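Local coordinates for site-specific recombinase, resolvase family protein (Streptococcus pneumoniae, PDB 3GUV), which probably binds DNA and catalyses site-specific strand breakage and rejoining as a serine recombinase of the resolvase family, at residues Leu9-Ser14 / Ala26-Met31; Leu80-Ser85 / Cys110-Ile115; Asn90-Leu95 / Glu134-Asn139. All blocks are in the same frame, centred on the assembly; numbering follows the deposited sequence.

Interaction 1 of 3, residues Leu9-Ser14 / Ala26-Met31; sequences LYTRVS and AQKSRM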
loop_
_atom_site.group_PDB
_atom_site.type_symbol
_atom_site.label_atom_id
_atom_site.label_comp_id
_atom_site.label_asym_id
_atom_site.label_seq_id
_atom_site.Cartn_x
_atom_site.Cartn_y
_atom_site.Cartn_z
ATOM N N LEU A 9 -5.039 9.447 -20.962
ATOM C CA LEU A 9 -5.504 8.109 -20.572
ATOM C C LEU A 9 -4.327 7.154 -20.602
ATOM O O LEU A 9 -3.566 7.194 -21.548
ATOM C CB LEU A 9 -6.566 7.603 -21.544
ATOM C CG LEU A 9 -8.008 7.767 -21.115
ATOM C CD1 LEU A 9 -8.289 9.149 -20.621
ATOM C CD2 LEU A 9 -8.960 7.277 -22.247
ATOM N N TYR A 10 -4.172 6.303 -19.590
ATOM C CA TYR A 10 -3.142 5.249 -19.611
ATOM C C TYR A 10 -3.753 3.890 -19.351
ATOM O O TYR A 10 -4.447 3.708 -18.362
ATOM C CB TYR A 10 -2.065 5.475 -18.556
ATOM C CG TYR A 10 -1.052 4.360 -18.614
ATOM C CD1 TYR A 10 -0.139 4.284 -19.671
ATOM C CD2 TYR A 10 -1.045 3.322 -17.644
ATOM C CE1 TYR A 10 0.782 3.245 -19.746
ATOM C CE2 TYR A 10 -0.151 2.266 -17.729
ATOM C CZ TYR A 10 0.758 2.227 -18.758
ATOM O OH TYR A 10 1.636 1.182 -18.861
ATOM N N THR A 11 -3.484 2.929 -20.223
ATOM C CA THR A 11 -3.991 1.569 -20.041
ATOM C C THR A 11 -2.859 0.564 -20.271
ATOM O O THR A 11 -1.889 0.863 -20.947
ATOM C CB THR A 11 -5.201 1.247 -20.995
ATOM O OG1 THR A 11 -4.818 1.430 -22.360
ATOM C CG2 THR A 11 -6.420 2.123 -20.694
ATOM N N ARG A 12 -3.017 -0.639 -19.724
ATOM C CA ARG A 12 -2.016 -1.731 -19.893
ATOM C C ARG A 12 -2.612 -3.087 -19.529
ATOM O O ARG A 12 -3.695 -3.161 -18.974
ATOM C CB ARG A 12 -0.749 -1.474 -19.053
ATOM C CG ARG A 12 -1.069 -1.362 -17.519
ATOM C CD ARG A 12 0.155 -1.308 -16.636
ATOM N NE ARG A 12 0.930 -2.531 -16.781
ATOM C CZ ARG A 12 2.102 -2.652 -17.404
ATOM N NH1 ARG A 12 2.685 -3.854 -17.470
ATOM N NH2 ARG A 12 2.710 -1.610 -17.975
ATOM N N VAL A 13 -1.913 -4.154 -19.866
ATOM C CA VAL A 13 -2.157 -5.494 -19.324
ATOM C C VAL A 13 -0.972 -5.772 -18.391
ATOM O O VAL A 13 0.057 -5.119 -18.503
ATOM C CB VAL A 13 -2.190 -6.577 -20.407
ATOM C CG1 VAL A 13 -3.270 -6.247 -21.465
ATOM C CG2 VAL A 13 -0.828 -6.706 -21.073
ATOM N N SER A 14 -1.145 -6.717 -17.470
ATOM C CA SER A 14 -0.087 -7.195 -16.591
ATOM C C SER A 14 0.742 -8.262 -17.258
ATOM O O SER A 14 1.951 -8.288 -17.074
ATOM C CB SER A 14 -0.673 -7.841 -15.332
ATOM O OG SER A 14 -1.588 -6.974 -14.699
ATOM N N ALA A 26 -13.165 -2.705 -22.745
ATOM C CA ALA A 26 -14.133 -2.367 -21.665
ATOM C C ALA A 26 -13.534 -1.357 -20.693
ATOM O O ALA A 26 -14.210 -0.433 -20.288
ATOM C CB ALA A 26 -14.575 -3.612 -20.914
ATOM N N GLN A 27 -12.254 -1.492 -20.355
ATOM C CA GLN A 27 -11.578 -0.470 -19.528
ATOM C C GLN A 27 -11.543 0.891 -20.192
ATOM O O GLN A 27 -11.964 1.870 -19.586
ATOM C CB GLN A 27 -10.146 -0.872 -19.152
ATOM C CG GLN A 27 -10.144 -1.910 -18.090
ATOM C CD GLN A 27 -8.792 -2.558 -17.855
ATOM O OE1 GLN A 27 -7.770 -1.908 -17.812
ATOM N NE2 GLN A 27 -8.816 -3.852 -17.640
ATOM N N LYS A 28 -11.054 0.930 -21.435
ATOM C CA LYS A 28 -10.937 2.177 -22.184
ATOM C C LYS A 28 -12.265 2.897 -22.323
ATOM O O LYS A 28 -12.304 4.087 -22.126
ATOM C CB LYS A 28 -10.285 1.977 -23.566
ATOM C CG LYS A 28 -8.783 1.901 -23.469
ATOM C CD LYS A 28 -8.091 1.777 -24.847
ATOM C CE LYS A 28 -8.402 0.460 -25.497
ATOM N NZ LYS A 28 -7.351 0.105 -26.516
ATOM N N SER A 29 -13.318 2.174 -22.710
ATOM C CA SER A 29 -14.701 2.729 -22.826
ATOM C C SER A 29 -15.201 3.365 -21.554
ATOM O O SER A 29 -15.773 4.465 -21.580
ATOM C CB SER A 29 -15.704 1.655 -23.246
ATOM O OG SER A 29 -15.239 1.035 -24.424
ATOM N N ARG A 30 -14.952 2.666 -20.450
ATOM C CA ARG A 30 -15.228 3.165 -19.148
ATOM C C ARG A 30 -14.483 4.457 -18.850
ATOM O O ARG A 30 -15.055 5.422 -18.320
ATOM C CB ARG A 30 -14.832 2.132 -18.097
ATOM C CG ARG A 30 -15.372 2.521 -16.722
ATOM C CD ARG A 30 -16.642 1.805 -16.417
ATOM N NE ARG A 30 -16.368 0.502 -15.803
ATOM C CZ ARG A 30 -16.125 0.301 -14.500
ATOM N NH1 ARG A 30 -16.091 1.316 -13.616
ATOM N NH2 ARG A 30 -15.896 -0.938 -14.074
ATOM N N MET A 31 -13.195 4.463 -19.141
ATOM C CA MET A 31 -12.403 5.637 -18.904
ATOM C C MET A 31 -12.859 6.814 -19.794
ATOM O O MET A 31 -12.975 7.946 -19.308
ATOM C CB MET A 31 -10.925 5.312 -19.066
ATOM C CG MET A 31 -10.426 4.217 -18.050
ATOM S SD MET A 31 -8.924 3.382 -18.559
ATOM C CE MET A 31 -7.891 4.828 -18.293
HETATM O O HOH W 1 -5.705 -4.797 -18.092
#

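Interaction 2 of 3, residues Leu80-Ser85 / Cys110-Ile115; sequences LVFKLS and CVEDGI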
loop_
_atom_site.group_PDB
_atom_site.type_symbol
_atom_site.label_atom_id
_atom_site.label_comp_id
_atom_site.label_asym_id
_atom_site.label_seq_id
_atom_site.Cartn_x
_atom_site.Cartn_y
_atom_site.Cartn_z
ATOM N N LEU A 80 -5.504 9.492 -16.094
ATOM C CA LEU A 80 -6.517 8.535 -15.727
ATOM C C LEU A 80 -5.993 7.130 -16.008
ATOM O O LEU A 80 -5.559 6.841 -17.119
ATOM C CB LEU A 80 -7.805 8.762 -16.524
ATOM C CG LEU A 80 -8.759 9.919 -16.180
ATOM C CD1 LEU A 80 -8.123 11.300 -16.050
ATOM C CD2 LEU A 80 -9.857 9.914 -17.280
ATOM N N VAL A 81 -6.033 6.287 -14.977
ATOM C CA VAL A 81 -5.845 4.827 -15.052
ATOM C C VAL A 81 -7.152 4.118 -14.648
ATOM O O VAL A 81 -8.081 4.750 -14.063
ATOM C CB VAL A 81 -4.659 4.382 -14.190
ATOM C CG1 VAL A 81 -3.416 5.131 -14.616
ATOM C CG2 VAL A 81 -4.921 4.611 -12.694
ATOM N N PHE A 82 -7.297 2.835 -15.030
ATOM C CA PHE A 82 -8.492 2.078 -14.647
ATOM C C PHE A 82 -8.476 1.804 -13.130
ATOM O O PHE A 82 -9.429 2.115 -12.413
ATOM C CB PHE A 82 -8.603 0.757 -15.452
ATOM C CG PHE A 82 -9.920 0.029 -15.230
ATOM C CD1 PHE A 82 -11.105 0.584 -15.678
ATOM C CD2 PHE A 82 -9.958 -1.177 -14.548
ATOM C CE1 PHE A 82 -12.302 -0.045 -15.495
ATOM C CE2 PHE A 82 -11.172 -1.833 -14.335
ATOM C CZ PHE A 82 -12.346 -1.270 -14.823
ATOM N N LYS A 83 -7.355 1.295 -12.654
ATOM C CA LYS A 83 -7.073 1.118 -11.223
ATOM C C LYS A 83 -5.550 1.038 -11.008
ATOM O O LYS A 83 -4.790 0.881 -11.981
ATOM C CB LYS A 83 -7.783 -0.138 -10.729
ATOM C CG LYS A 83 -7.403 -1.344 -11.481
ATOM C CD LYS A 83 -8.317 -2.512 -11.182
ATOM C CE LYS A 83 -7.928 -3.636 -12.148
ATOM N NZ LYS A 83 -8.507 -4.965 -11.795
ATOM N N LEU A 84 -5.097 1.165 -9.764
ATOM C CA LEU A 84 -3.650 1.183 -9.440
ATOM C C LEU A 84 -2.853 -0.021 -9.944
ATOM O O LEU A 84 -1.709 0.123 -10.403
ATOM C CB LEU A 84 -3.398 1.300 -7.918
ATOM C CG LEU A 84 -3.528 2.664 -7.264
ATOM C CD1 LEU A 84 -3.146 2.639 -5.735
ATOM C CD2 LEU A 84 -2.653 3.669 -8.029
ATOM N N SER A 85 -3.426 -1.216 -9.814
ATOM C CA SER A 85 -2.797 -2.405 -10.367
ATOM C C SER A 85 -2.738 -2.399 -11.904
ATOM O O SER A 85 -2.291 -3.369 -12.490
ATOM C CB SER A 85 -3.558 -3.636 -9.928
ATOM O OG SER A 85 -4.896 -3.529 -10.362
ATOM N N CYS A 110 -7.841 7.110 -10.574
ATOM C CA CYS A 110 -8.103 5.696 -10.773
ATOM C C CYS A 110 -9.579 5.604 -10.866
ATOM O O CYS A 110 -10.290 5.781 -9.878
ATOM C CB CYS A 110 -7.638 4.860 -9.596
ATOM S SG CYS A 110 -5.917 5.123 -9.231
ATOM N N VAL A 111 -10.038 5.352 -12.074
ATOM C CA VAL A 111 -11.434 5.317 -12.374
ATOM C C VAL A 111 -12.212 4.249 -11.579
ATOM O O VAL A 111 -13.246 4.558 -10.988
ATOM C CB VAL A 111 -11.636 5.159 -13.914
ATOM C CG1 VAL A 111 -13.025 4.764 -14.237
ATOM C CG2 VAL A 111 -11.243 6.488 -14.618
ATOM N N GLU A 112 -11.745 3.011 -11.547
ATOM C CA GLU A 112 -12.519 1.984 -10.851
ATOM C C GLU A 112 -12.416 2.138 -9.327
ATOM O O GLU A 112 -13.424 2.020 -8.632
ATOM C CB GLU A 112 -12.098 0.577 -11.262
ATOM C CG GLU A 112 -13.212 -0.436 -10.955
ATOM C CD GLU A 112 -12.755 -1.874 -10.947
ATOM O OE1 GLU A 112 -13.535 -2.726 -11.458
ATOM O OE2 GLU A 112 -11.633 -2.150 -10.438
ATOM N N ASP A 113 -11.216 2.433 -8.820
ATOM C CA ASP A 113 -10.999 2.587 -7.365
ATOM C C ASP A 113 -11.654 3.851 -6.789
ATOM O O ASP A 113 -11.819 3.966 -5.578
ATOM C CB ASP A 113 -9.507 2.623 -7.043
ATOM C CG ASP A 113 -8.744 1.400 -7.585
ATOM O OD1 ASP A 113 -9.341 0.296 -7.603
ATOM O OD2 ASP A 113 -7.546 1.531 -7.980
ATOM N N GLY A 114 -12.027 4.798 -7.647
ATOM C CA GLY A 114 -12.547 6.087 -7.198
ATOM C C GLY A 114 -11.533 6.989 -6.487
ATOM O O GLY A 114 -11.924 7.854 -5.707
ATOM N N ILE A 115 -10.245 6.782 -6.745
ATOM C CA ILE A 115 -9.177 7.503 -6.067
ATOM C C ILE A 115 -8.784 8.683 -6.955
ATOM O O ILE A 115 -8.666 8.532 -8.162
ATOM C CB ILE A 115 -7.914 6.617 -5.865
ATOM C CG1 ILE A 115 -8.119 5.541 -4.781
ATOM C CG2 ILE A 115 -6.729 7.482 -5.509
ATOM C CD1 ILE A 115 -6.921 4.545 -4.661
#

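Interaction 3 of 3, residues Asn90-Leu95 / Glu134-Asn139; sequences NAADVL and EIEREN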
loop_
_atom_site.group_PDB
_atom_site.type_symbol
_atom_site.label_atom_id
_atom_site.label_comp_id
_atom_site.label_asym_id
_atom_site.label_seq_id
_atom_site.Cartn_x
_atom_site.Cartn_y
_atom_site.Cartn_z
ATOM N N ASN A 90 4.015 -2.249 -7.485
ATOM C CA ASN A 90 4.064 -2.368 -6.042
ATOM C C ASN A 90 3.837 -0.964 -5.474
ATOM O O ASN A 90 3.664 -0.005 -6.251
ATOM C CB ASN A 90 5.399 -2.970 -5.586
ATOM C CG ASN A 90 6.626 -2.257 -6.189
ATOM O OD1 ASN A 90 6.870 -1.089 -5.924
ATOM N ND2 ASN A 90 7.418 -2.991 -6.961
ATOM N N ALA A 91 3.800 -0.847 -4.140
ATOM C CA ALA A 91 3.515 0.418 -3.474
ATOM C C ALA A 91 4.641 1.446 -3.664
ATOM O O ALA A 91 4.365 2.663 -3.800
ATOM C CB ALA A 91 3.240 0.175 -1.958
ATOM N N ALA A 92 5.899 0.977 -3.656
ATOM C CA ALA A 92 7.049 1.884 -3.815
ATOM C C ALA A 92 7.042 2.523 -5.206
ATOM O O ALA A 92 7.337 3.695 -5.343
ATOM C CB ALA A 92 8.382 1.181 -3.517
ATOM N N ASP A 93 6.674 1.733 -6.209
ATOM C CA ASP A 93 6.341 2.202 -7.554
ATOM C C ASP A 93 5.216 3.233 -7.675
ATOM O O ASP A 93 5.304 4.213 -8.425
ATOM C CB ASP A 93 5.864 1.011 -8.357
ATOM C CG ASP A 93 6.783 0.664 -9.453
ATOM O OD1 ASP A 93 6.450 1.090 -10.593
ATOM O OD2 ASP A 93 7.807 -0.017 -9.169
ATOM N N VAL A 94 4.114 2.970 -6.994
ATOM C CA VAL A 94 2.996 3.878 -7.074
ATOM C C VAL A 94 3.468 5.191 -6.496
ATOM O O VAL A 94 3.163 6.251 -7.030
ATOM C CB VAL A 94 1.799 3.427 -6.241
ATOM C CG1 VAL A 94 0.704 4.474 -6.376
ATOM C CG2 VAL A 94 1.302 2.022 -6.648
ATOM N N LEU A 95 4.231 5.117 -5.408
ATOM C CA LEU A 95 4.630 6.308 -4.677
ATOM C C LEU A 95 5.600 7.161 -5.483
ATOM O O LEU A 95 5.389 8.347 -5.589
ATOM C CB LEU A 95 5.262 5.948 -3.316
ATOM C CG LEU A 95 5.977 7.089 -2.604
ATOM C CD1 LEU A 95 4.991 8.179 -2.254
ATOM C CD2 LEU A 95 6.725 6.577 -1.339
ATOM N N GLU A 134 7.447 1.181 2.978
ATOM C CA GLU A 134 8.332 0.762 4.130
ATOM C C GLU A 134 8.118 -0.732 4.543
ATOM O O GLU A 134 9.097 -1.477 4.794
ATOM C CB GLU A 134 8.144 1.717 5.306
ATOM N N ILE A 135 6.860 -1.193 4.536
ATOM C CA ILE A 135 6.592 -2.601 4.728
ATOM C C ILE A 135 7.350 -3.427 3.693
ATOM O O ILE A 135 8.055 -4.349 4.070
ATOM C CB ILE A 135 5.100 -2.973 4.709
ATOM C CG1 ILE A 135 4.349 -2.266 5.844
ATOM C CG2 ILE A 135 4.952 -4.509 4.833
ATOM C CD1 ILE A 135 2.806 -2.310 5.752
ATOM N N GLU A 136 7.261 -3.070 2.416
ATOM C CA GLU A 136 7.865 -3.857 1.323
ATOM C C GLU A 136 9.387 -3.873 1.413
ATOM O O GLU A 136 10.008 -4.912 1.167
ATOM C CB GLU A 136 7.512 -3.281 -0.058
ATOM C CG GLU A 136 6.005 -3.085 -0.346
ATOM C CD GLU A 136 5.718 -2.374 -1.689
ATOM O OE1 GLU A 136 6.523 -1.471 -2.116
ATOM O OE2 GLU A 136 4.656 -2.719 -2.301
ATOM N N ARG A 137 9.980 -2.706 1.693
ATOM C CA ARG A 137 11.439 -2.590 1.827
ATOM C C ARG A 137 11.946 -3.502 2.939
ATOM O O ARG A 137 12.899 -4.219 2.743
ATOM C CB ARG A 137 11.885 -1.155 2.128
ATOM C CG ARG A 137 11.826 -0.200 0.926
ATOM C CD ARG A 137 12.620 1.105 1.198
ATOM N NE ARG A 137 11.788 2.109 1.849
ATOM C CZ ARG A 137 10.895 2.869 1.214
ATOM N NH1 ARG A 137 10.711 2.752 -0.108
ATOM N NH2 ARG A 137 10.177 3.752 1.901
ATOM N N GLU A 138 11.272 -3.480 4.081
ATOM C CA GLU A 138 11.654 -4.298 5.205
ATOM C C GLU A 138 11.471 -5.795 4.959
ATOM O O GLU A 138 12.304 -6.581 5.359
ATOM C CB GLU A 138 10.875 -3.916 6.441
ATOM C CG GLU A 138 11.532 -4.454 7.648
ATOM C CD GLU A 138 11.016 -3.857 8.903
ATOM O OE1 GLU A 138 9.890 -3.295 8.898
ATOM O OE2 GLU A 138 11.748 -3.963 9.902
ATOM N N ASN A 139 10.394 -6.194 4.296
ATOM C CA ASN A 139 10.313 -7.546 3.784
ATOM C C ASN A 139 11.509 -7.958 2.924
ATOM O O ASN A 139 11.971 -9.087 3.031
ATOM C CB ASN A 139 9.002 -7.768 3.038
ATOM C CG ASN A 139 7.833 -7.869 3.981
ATOM O OD1 ASN A 139 8.012 -8.112 5.173
ATOM N ND2 ASN A 139 6.639 -7.672 3.469
#

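Interaction 1 of 3, residues Leu9-Ser14 / Ala26-Met31
A water links the carbonyl oxygen of Arg12 to the amide of Gln27, a polar connection between strand 9-12 and helix 26-31. It donates to Arg12 O at 2.7 Å and accepts from Gln27 NE2 at a longer 3.3 Å. The rest of the contact is largely apolar and lies toward the start of the strand segment, where Leu9 and Thr11 face the helix and meet Lys28 and Met31. Thr11 CG2 lies 3.5 Å from Met31 SD and 3.7 Å from Lys28 CG, a single methyl touching two helix side chains one turn apart. The Thr11 side chain stands roughly perpendicular to that of Lys28. Met31 is bent at its thioether (chi3 70°), which brings CE to 3.6 Å from Tyr10 O and 4.1 Å from Leu9 CG; the Leu9 and Met31 side chains run antiparallel alongside one another. The segment axes are nearly antiparallel, at 164°, approaching to 9.5 Å, as expected for the first strand and the returning helix of a beta-alpha-beta crossover: helix 24-37 leads on to strand 41-48, which pairs in parallel with strand 6-12 in the resolvase-type domain. Glu47 OE2 on that strand accepts from Thr11 OG1 and forms a salt bridge with Lys28 NZ, joining both sides of the contact. Tyr10 and Arg12 point away from the helix; Arg12 NH2 donates to Tyr10 OH (3.1 Å, 153°), with the hydroxyl close to the guanidinium plane. Tyr10 OH also bonds Asp48, and Arg12 NH2 also bonds Gly58 O.

Interaction 2 of 3, residues Leu80-Ser85 / Cys110-Ile115
Two neighbouring parallel strands of the resolvase-domain sheet end side by side here, Val81 bridging Cys110, and the second turns back through a G1 beta bulge in which Gly114 and Ile115 both face Cys110. Gly114 takes the positive phi of that bulge (68°), and Cys110 N bonds Ile115 O. Val111 N to Val81 O (2.9 Å, nearly straight at 174°) completes the bridge, and Glu112 N to Phe82 O (2.6 Å) holds the segments together one residue beyond it, where neither is still strand. On the face bearing Val81 and Cys110, the thiol SG lies 3.6 Å from Val81 CG2 and 3.8 Å from Leu84 CD2. Leu84 also packs on Ala131 of the second subunit.

Phe82 CB points away from the turn, but with CG anti to the backbone N (chi1 -172°) the side chain's end comes nearer, and Glu112 CB sits over one ring face in a CH-pi contact, 4.1 Å from the centroid. Lys83 and Glu112 extend side by side, but the amine stays beyond salt-bridge range of the carboxylate. Asp113 points toward segment 80-85: its OD2, met nearly along the C-O bond, accepts from Leu84 N at 3.1 Å.

Interaction 3 of 3, residues Asn90-Leu95 / Glu134-Asn139
The carboxylate of Glu136 grips the N terminus of helix 91-103 with both oxygens. Glu136 OE2 accepts from Ala91 N at 2.8 Å, and Glu136 OE1 from Ala92 N at 3.0 Å in a more bent bond. Both are met on the syn side, with the amides 17° and 25° out of the carboxylate plane. This is a side-chain carboxylate taking first-turn N-H groups of a helix, supplied by the long helix 124-151 that follows the sheet in this resolvase-type domain. The extended Glu136 chain reaches from one helix to the other, their short segment axes approaching to 10.1 Å. The positive end of the helix dipole would be expected to stabilise the negative charge.

The alanine methyls touch the same group: Ala91 CB lies 3.2 Å from Glu136 OE2, and Ala92 CB 3.5 Å from Glu136 OE1. Asn90, the residue just before the helix, is its N-cap, and Asp93 N donates to Asn90 OD1 at 2.8 Å. Asn90 CB packs 3.4 Å from Glu136 OE2, and its amide plane stands nearly perpendicular to the carboxylate. Farther out, Glu138 forms a salt bridge with Arg86 of the second subunit, and Asn139 ND2 bonds Arg89 O of that subunit.

In the fold
From the N terminus, interaction 1 closes first: strand 6-12 meets helix 24-37 across only eleven intervening residues, and the chain is past it before the others open. Interactions 2 and 3 cross, since segment 90-95 falls between 80-85 and 110-115, while 134-139 follows both. Interaction 2 joins the ends of strands 78-81 and 107-110; interaction 3 ties the start of helix 91-103, which connects those strands, to helix 124-151. Interactions 1 and 2 touch through adjacent strands, with Tyr10 N probably bonded to Leu80 O, and through Gln27 packing on Phe82. Leu84 against Val94 connects interactions 2 and 3, both of which also meet the second subunit.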